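Local coordinates for protein aspartokinase 1, chloroplastic (Arabidopsis thaliana, PDB 2CDQ) that phosphorylates L-aspartate with ATP to 4-phospho-L-aspartate, the first step of lysine, threonine, methionine and isoleucine synthesis in plants, at residues T28-F33 and S58-L63; L246-V251 and P305-N310. One frame throughout, in Å; residues are numbered along the deposited sequence.

Contact 1: residues T28-F33 and S58-L63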
loop_
_atom_site.group_PDB
_atom_site.type_symbol
_atom_site.label_atom_id
_atom_site.label_comp_id
_atom_site.label_asym_id
_atom_site.label_seq_id
_atom_site.Cartn_x
_atom_site.Cartn_y
_atom_site.Cartn_z
ATOM N N THR A 28 -18.984 37.041 -15.688
ATOM C CA THR A 28 -17.873 36.551 -16.526
ATOM C C THR A 28 -16.969 35.515 -15.860
ATOM O O THR A 28 -16.396 34.661 -16.544
ATOM C CB THR A 28 -16.991 37.704 -17.076
ATOM O OG1 THR A 28 -16.702 38.639 -16.028
ATOM C CG2 THR A 28 -17.694 38.419 -18.223
ATOM N N CYS A 29 -16.845 35.596 -14.535
ATOM C CA CYS A 29 -15.975 34.700 -13.766
ATOM C C CYS A 29 -16.251 34.770 -12.265
ATOM O O CYS A 29 -16.914 35.691 -11.779
ATOM C CB CYS A 29 -14.503 35.033 -14.019
ATOM S SG CYS A 29 -14.091 36.722 -13.556
ATOM N N VAL A 30 -15.723 33.784 -11.544
ATOM C CA VAL A 30 -15.784 33.745 -10.084
ATOM C C VAL A 30 -14.377 33.883 -9.488
ATOM O O VAL A 30 -13.434 33.224 -9.932
ATOM C CB VAL A 30 -16.511 32.471 -9.566
ATOM C CG1 VAL A 30 -16.097 31.237 -10.356
ATOM C CG2 VAL A 30 -16.268 32.270 -8.085
ATOM N N MET A 31 -14.244 34.769 -8.503
ATOM C CA MET A 31 -12.972 34.984 -7.816
ATOM C C MET A 31 -13.095 34.565 -6.360
ATOM O O MET A 31 -13.987 35.024 -5.640
ATOM C CB MET A 31 -12.537 36.444 -7.925
ATOM C CG MET A 31 -12.409 36.926 -9.361
ATOM S SD MET A 31 -12.246 38.709 -9.488
ATOM C CE MET A 31 -10.479 38.876 -9.634
ATOM N N LYS A 32 -12.207 33.669 -5.945
ATOM C CA LYS A 32 -12.217 33.145 -4.591
ATOM C C LYS A 32 -11.049 33.723 -3.816
ATOM O O LYS A 32 -9.921 33.768 -4.316
ATOM C CB LYS A 32 -12.140 31.618 -4.605
ATOM C CG LYS A 32 -12.103 30.972 -3.230
ATOM C CD LYS A 32 -10.682 30.814 -2.719
ATOM C CE LYS A 32 -10.670 30.284 -1.306
ATOM N NZ LYS A 32 -9.424 29.516 -1.063
ATOM N N PHE A 33 -11.334 34.151 -2.588
ATOM C CA PHE A 33 -10.325 34.718 -1.700
ATOM C C PHE A 33 -10.302 34.011 -0.349
ATOM O O PHE A 33 -11.347 33.802 0.279
ATOM C CB PHE A 33 -10.556 36.224 -1.528
ATOM C CG PHE A 33 -10.340 37.011 -2.787
ATOM C CD1 PHE A 33 -9.076 37.501 -3.107
ATOM C CD2 PHE A 33 -11.393 37.250 -3.659
ATOM C CE1 PHE A 33 -8.862 38.223 -4.278
ATOM C CE2 PHE A 33 -11.193 37.970 -4.838
ATOM C CZ PHE A 33 -9.922 38.457 -5.149
ATOM N N SER A 58 -17.106 41.161 -14.936
ATOM C CA SER A 58 -18.183 41.147 -13.938
ATOM C C SER A 58 -18.082 39.895 -13.067
ATOM O O SER A 58 -18.554 38.825 -13.463
ATOM C CB SER A 58 -19.563 41.201 -14.612
ATOM O OG SER A 58 -19.790 42.441 -15.262
ATOM N N PRO A 59 -17.471 40.021 -11.874
ATOM C CA PRO A 59 -17.123 38.841 -11.081
ATOM C C PRO A 59 -18.165 38.416 -10.048
ATOM O O PRO A 59 -19.018 39.215 -9.651
ATOM C CB PRO A 59 -15.849 39.285 -10.363
ATOM C CG PRO A 59 -15.989 40.795 -10.224
ATOM C CD PRO A 59 -17.054 41.266 -11.202
ATOM N N VAL A 60 -18.090 37.150 -9.642
ATOM C CA VAL A 60 -18.751 36.668 -8.429
ATOM C C VAL A 60 -17.653 36.438 -7.394
ATOM O O VAL A 60 -16.665 35.764 -7.677
ATOM C CB VAL A 60 -19.554 35.360 -8.666
ATOM C CG1 VAL A 60 -19.912 34.681 -7.343
ATOM C CG2 VAL A 60 -20.821 35.645 -9.456
ATOM N N ILE A 61 -17.816 37.009 -6.206
ATOM C CA ILE A 61 -16.783 36.916 -5.182
ATOM C C ILE A 61 -17.131 35.870 -4.128
ATOM O O ILE A 61 -18.221 35.883 -3.553
ATOM C CB ILE A 61 -16.500 38.293 -4.534
ATOM C CG1 ILE A 61 -16.284 39.372 -5.612
ATOM C CG2 ILE A 61 -15.315 38.213 -3.560
ATOM C CD1 ILE A 61 -15.048 39.168 -6.520
ATOM N N VAL A 62 -16.195 34.953 -3.905
ATOM C CA VAL A 62 -16.330 33.930 -2.878
ATOM C C VAL A 62 -15.351 34.254 -1.765
ATOM O O VAL A 62 -14.136 34.286 -1.988
ATOM C CB VAL A 62 -16.038 32.512 -3.433
ATOM C CG1 VAL A 62 -16.131 31.470 -2.327
ATOM C CG2 VAL A 62 -17.008 32.164 -4.540
ATOM N N LEU A 63 -15.879 34.497 -0.568
ATOM C CA LEU A 63 -15.036 34.835 0.575
ATOM C C LEU A 63 -15.000 33.761 1.647
ATOM O O LEU A 63 -16.026 33.178 2.000
ATOM C CB LEU A 63 -15.467 36.156 1.218
ATOM C CG LEU A 63 -15.303 37.464 0.452
ATOM C CD1 LEU A 63 -15.655 38.598 1.379
ATOM C CD2 LEU A 63 -13.890 37.628 -0.080
#
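Met31 and Ile61 sit abreast on neighbouring parallel strands, the two strands of a beta-alpha-beta unit whose crossover is helix 41-53, in the amino acid kinase domain. Met31 CB lies 4.0 Å from Ile61 CD1. CG stands anti to the carbonyl carbon (chi1 -57°), and from there the chain runs out beside Ile61, pointing the same way. SD crosses back over toward Pro59, 3.8 Å from its CB, and keeps Ile61 CD1 within touch. CE turns off to the next strand, against Gln250. Further along the same face, Phe33 CD2 meets Ile61 CG2, and Phe33 CB meets Leu63 CD2.

The other face carries Val30, Lys32, Val60 and Val62. Val30 CG2 packs on Val62 CG2 at 3.6 Å, under helix 232-244, while the Lys32 chain leads away from Val62 to a salt bridge with Asp234; Lys32 probably binds ATP. Met31 holds the middle of the backbone ladder, its N bonded to Val60 O and its O accepting from Val62 N. At the N-terminal end of the pair, Thr28 N donates to Ser58 O at 2.9 Å, and Ser58 N returns a bond to Thr28 OG1, 2.8 Å away.

Contact 2: residues L246-V251 and P305-N310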
loop_
_atom_site.group_PDB
_atom_site.type_symbol
_atom_site.label_atom_id
_atom_site.label_comp_id
_atom_site.label_asym_id
_atom_site.label_seq_id
_atom_site.Cartn_x
_atom_site.Cartn_y
_atom_site.Cartn_z
ATOM N N LEU A 246 -19.191 29.566 -16.549
ATOM C CA LEU A 246 -18.266 30.679 -16.766
ATOM C C LEU A 246 -16.998 30.254 -17.517
ATOM O O LEU A 246 -16.739 29.057 -17.683
ATOM C CB LEU A 246 -17.925 31.342 -15.431
ATOM C CG LEU A 246 -19.127 31.732 -14.562
ATOM C CD1 LEU A 246 -18.690 32.141 -13.170
ATOM C CD2 LEU A 246 -19.931 32.843 -15.207
ATOM N N LYS A 247 -16.224 31.238 -17.979
ATOM C CA LYS A 247 -15.004 30.978 -18.757
ATOM C C LYS A 247 -13.904 30.336 -17.913
ATOM O O LYS A 247 -13.247 29.396 -18.366
ATOM C CB LYS A 247 -14.459 32.261 -19.394
ATOM C CG LYS A 247 -15.484 33.173 -20.075
ATOM C CD LYS A 247 -14.816 34.481 -20.534
ATOM C CE LYS A 247 -14.098 35.201 -19.375
ATOM N NZ LYS A 247 -13.014 36.117 -19.836
ATOM N N GLU A 248 -13.696 30.860 -16.702
ATOM C CA GLU A 248 -12.716 30.301 -15.754
ATOM C C GLU A 248 -13.064 30.544 -14.281
ATOM O O GLU A 248 -13.826 31.453 -13.947
ATOM C CB GLU A 248 -11.286 30.789 -16.056
ATOM C CG GLU A 248 -10.996 32.243 -15.706
ATOM C CD GLU A 248 -9.515 32.602 -15.819
ATOM O OE1 GLU A 248 -8.749 31.874 -16.484
ATOM O OE2 GLU A 248 -9.117 33.630 -15.236
ATOM N N ILE A 249 -12.495 29.707 -13.414
ATOM C CA ILE A 249 -12.579 29.885 -11.965
ATOM C C ILE A 249 -11.204 30.305 -11.457
ATOM O O ILE A 249 -10.209 29.639 -11.731
ATOM C CB ILE A 249 -13.057 28.593 -11.253
ATOM C CG1 ILE A 249 -14.436 28.178 -11.776
ATOM C CG2 ILE A 249 -13.109 28.788 -9.737
ATOM C CD1 ILE A 249 -14.634 26.680 -11.884
ATOM N N GLN A 250 -11.159 31.426 -10.740
ATOM C CA GLN A 250 -9.907 31.994 -10.251
ATOM C C GLN A 250 -9.755 31.787 -8.756
ATOM O O GLN A 250 -10.672 32.070 -7.992
ATOM C CB GLN A 250 -9.848 33.491 -10.553
ATOM C CG GLN A 250 -9.634 33.843 -12.021
ATOM C CD GLN A 250 -9.535 35.345 -12.266
ATOM O OE1 GLN A 250 -9.506 36.150 -11.323
ATOM N NE2 GLN A 250 -9.482 35.727 -13.541
ATOM N N VAL A 251 -8.595 31.293 -8.343
ATOM C CA VAL A 251 -8.276 31.142 -6.923
ATOM C C VAL A 251 -7.102 32.062 -6.599
ATOM O O VAL A 251 -6.037 31.963 -7.211
ATOM C CB VAL A 251 -7.966 29.662 -6.563
ATOM C CG1 VAL A 251 -7.264 29.542 -5.220
ATOM C CG2 VAL A 251 -9.245 28.838 -6.562
ATOM N N PRO A 305 -11.434 25.726 -16.926
ATOM C CA PRO A 305 -10.079 25.872 -16.381
ATOM C C PRO A 305 -10.073 26.616 -15.047
ATOM O O PRO A 305 -10.869 27.539 -14.850
ATOM C CB PRO A 305 -9.349 26.695 -17.453
ATOM C CG PRO A 305 -10.430 27.349 -18.257
ATOM C CD PRO A 305 -11.578 26.390 -18.235
ATOM N N VAL A 306 -9.201 26.192 -14.136
ATOM C CA VAL A 306 -9.011 26.880 -12.855
ATOM C C VAL A 306 -7.691 27.648 -12.907
ATOM O O VAL A 306 -6.681 27.123 -13.381
ATOM C CB VAL A 306 -9.072 25.897 -11.651
ATOM C CG1 VAL A 306 -8.583 26.551 -10.368
ATOM C CG2 VAL A 306 -10.494 25.385 -11.460
ATOM N N ARG A 307 -7.718 28.900 -12.455
ATOM C CA ARG A 307 -6.523 29.744 -12.444
ATOM C C ARG A 307 -6.126 30.161 -11.030
ATOM O O ARG A 307 -6.968 30.604 -10.241
ATOM C CB ARG A 307 -6.721 30.985 -13.318
ATOM C CG ARG A 307 -5.437 31.773 -13.566
ATOM C CD ARG A 307 -5.697 32.988 -14.434
ATOM N NE ARG A 307 -6.157 32.615 -15.768
ATOM C CZ ARG A 307 -5.352 32.390 -16.800
ATOM N NH1 ARG A 307 -4.032 32.503 -16.663
ATOM N NH2 ARG A 307 -5.867 32.049 -17.972
ATOM N N VAL A 308 -4.841 30.020 -10.720
ATOM C CA VAL A 308 -4.325 30.448 -9.428
ATOM C C VAL A 308 -3.497 31.712 -9.633
ATOM O O VAL A 308 -2.476 31.691 -10.329
ATOM C CB VAL A 308 -3.518 29.334 -8.726
ATOM C CG1 VAL A 308 -3.113 29.768 -7.336
ATOM C CG2 VAL A 308 -4.338 28.059 -8.645
ATOM N N LYS A 309 -3.959 32.810 -9.029
ATOM C CA LYS A 309 -3.393 34.141 -9.256
ATOM C C LYS A 309 -2.767 34.770 -8.015
ATOM O O LYS A 309 -3.090 34.409 -6.876
ATOM C CB LYS A 309 -4.453 35.089 -9.822
ATOM C CG LYS A 309 -4.990 34.683 -11.180
ATOM C CD LYS A 309 -5.702 35.823 -11.877
ATOM C CE LYS A 309 -4.731 36.683 -12.670
ATOM N NZ LYS A 309 -5.452 37.671 -13.523
ATOM N N ASN A 310 -1.876 35.729 -8.256
ATOM C CA ASN A 310 -1.190 36.460 -7.202
ATOM C C ASN A 310 -1.819 37.838 -6.996
ATOM O O ASN A 310 -1.823 38.664 -7.907
ATOM C CB ASN A 310 0.293 36.603 -7.560
ATOM C CG ASN A 310 1.125 37.155 -6.419
ATOM O OD1 ASN A 310 0.650 37.287 -5.292
ATOM N ND2 ASN A 310 2.379 37.477 -6.707
#
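Glu248 and Arg307 form the salt bridge of this parallel strand pair, which lies in the main sheet of the amino acid kinase domain. Arg307 NE donates to Glu248 OE1 at 2.8 Å, in the guanidinium plane and onto the syn lone pair; NH2 adds a weak bond to the same oxygen. Carboxylate and guanidinium are turned 42° from each other. Arg307 CG stands anti to its backbone N (chi1 -169°), and a bend at chi3 (-64°) places NE beside the carboxylate. The second carboxylate oxygen, OE2, takes a 2.7 Å bond from Gln250 NE2, nearly in line with its C-O bond.

Backbone bonds run the length of the pair: Ile249 N to Pro305 O, Arg307 N to Ile249 O, Val251 N to Arg307 O at 2.6 Å, and Lys309 N to Val251 O.

Apolar contacts are lighter: Ile249 CB meets Val306 CG2 at 4.1 Å, and Val251 CG2 approaches Val306 CG1. Carbon also touches polar groups, Pro305 CG and CD on Lys247 O and Lys309 CD against the Gln250 amide.

With Arg307 NH1 also bound to Pro317 O, the guanidinium is gripped from two directions, and bonds to both carboxylate oxygens probably stabilise Glu248 as the anion.

Overall arrangement
Both contacts are parallel strand pairs in one sheet of the amino acid kinase domain, joined in the middle: strand 29-33 of contact 1 lies next to strand 248-253 of contact 2, with Val30 O near Gln250 N and Lys32 N near Gln250 O, each 3.0 Å, probable hydrogen bonds. Helix 232-244 packs on both. Contact 1 is the more fully buried and meets mostly through apolar side chains, and it carries Lys32 to the probable ATP site. Contact 2 packs Ile249 and Val251 on the helix, with Val306 and Val308 on Leu291, but at its partly exposed start, beside strand 319-322, it adds an ion pair and a hydrogen bond from the Gln250 amide to Glu248.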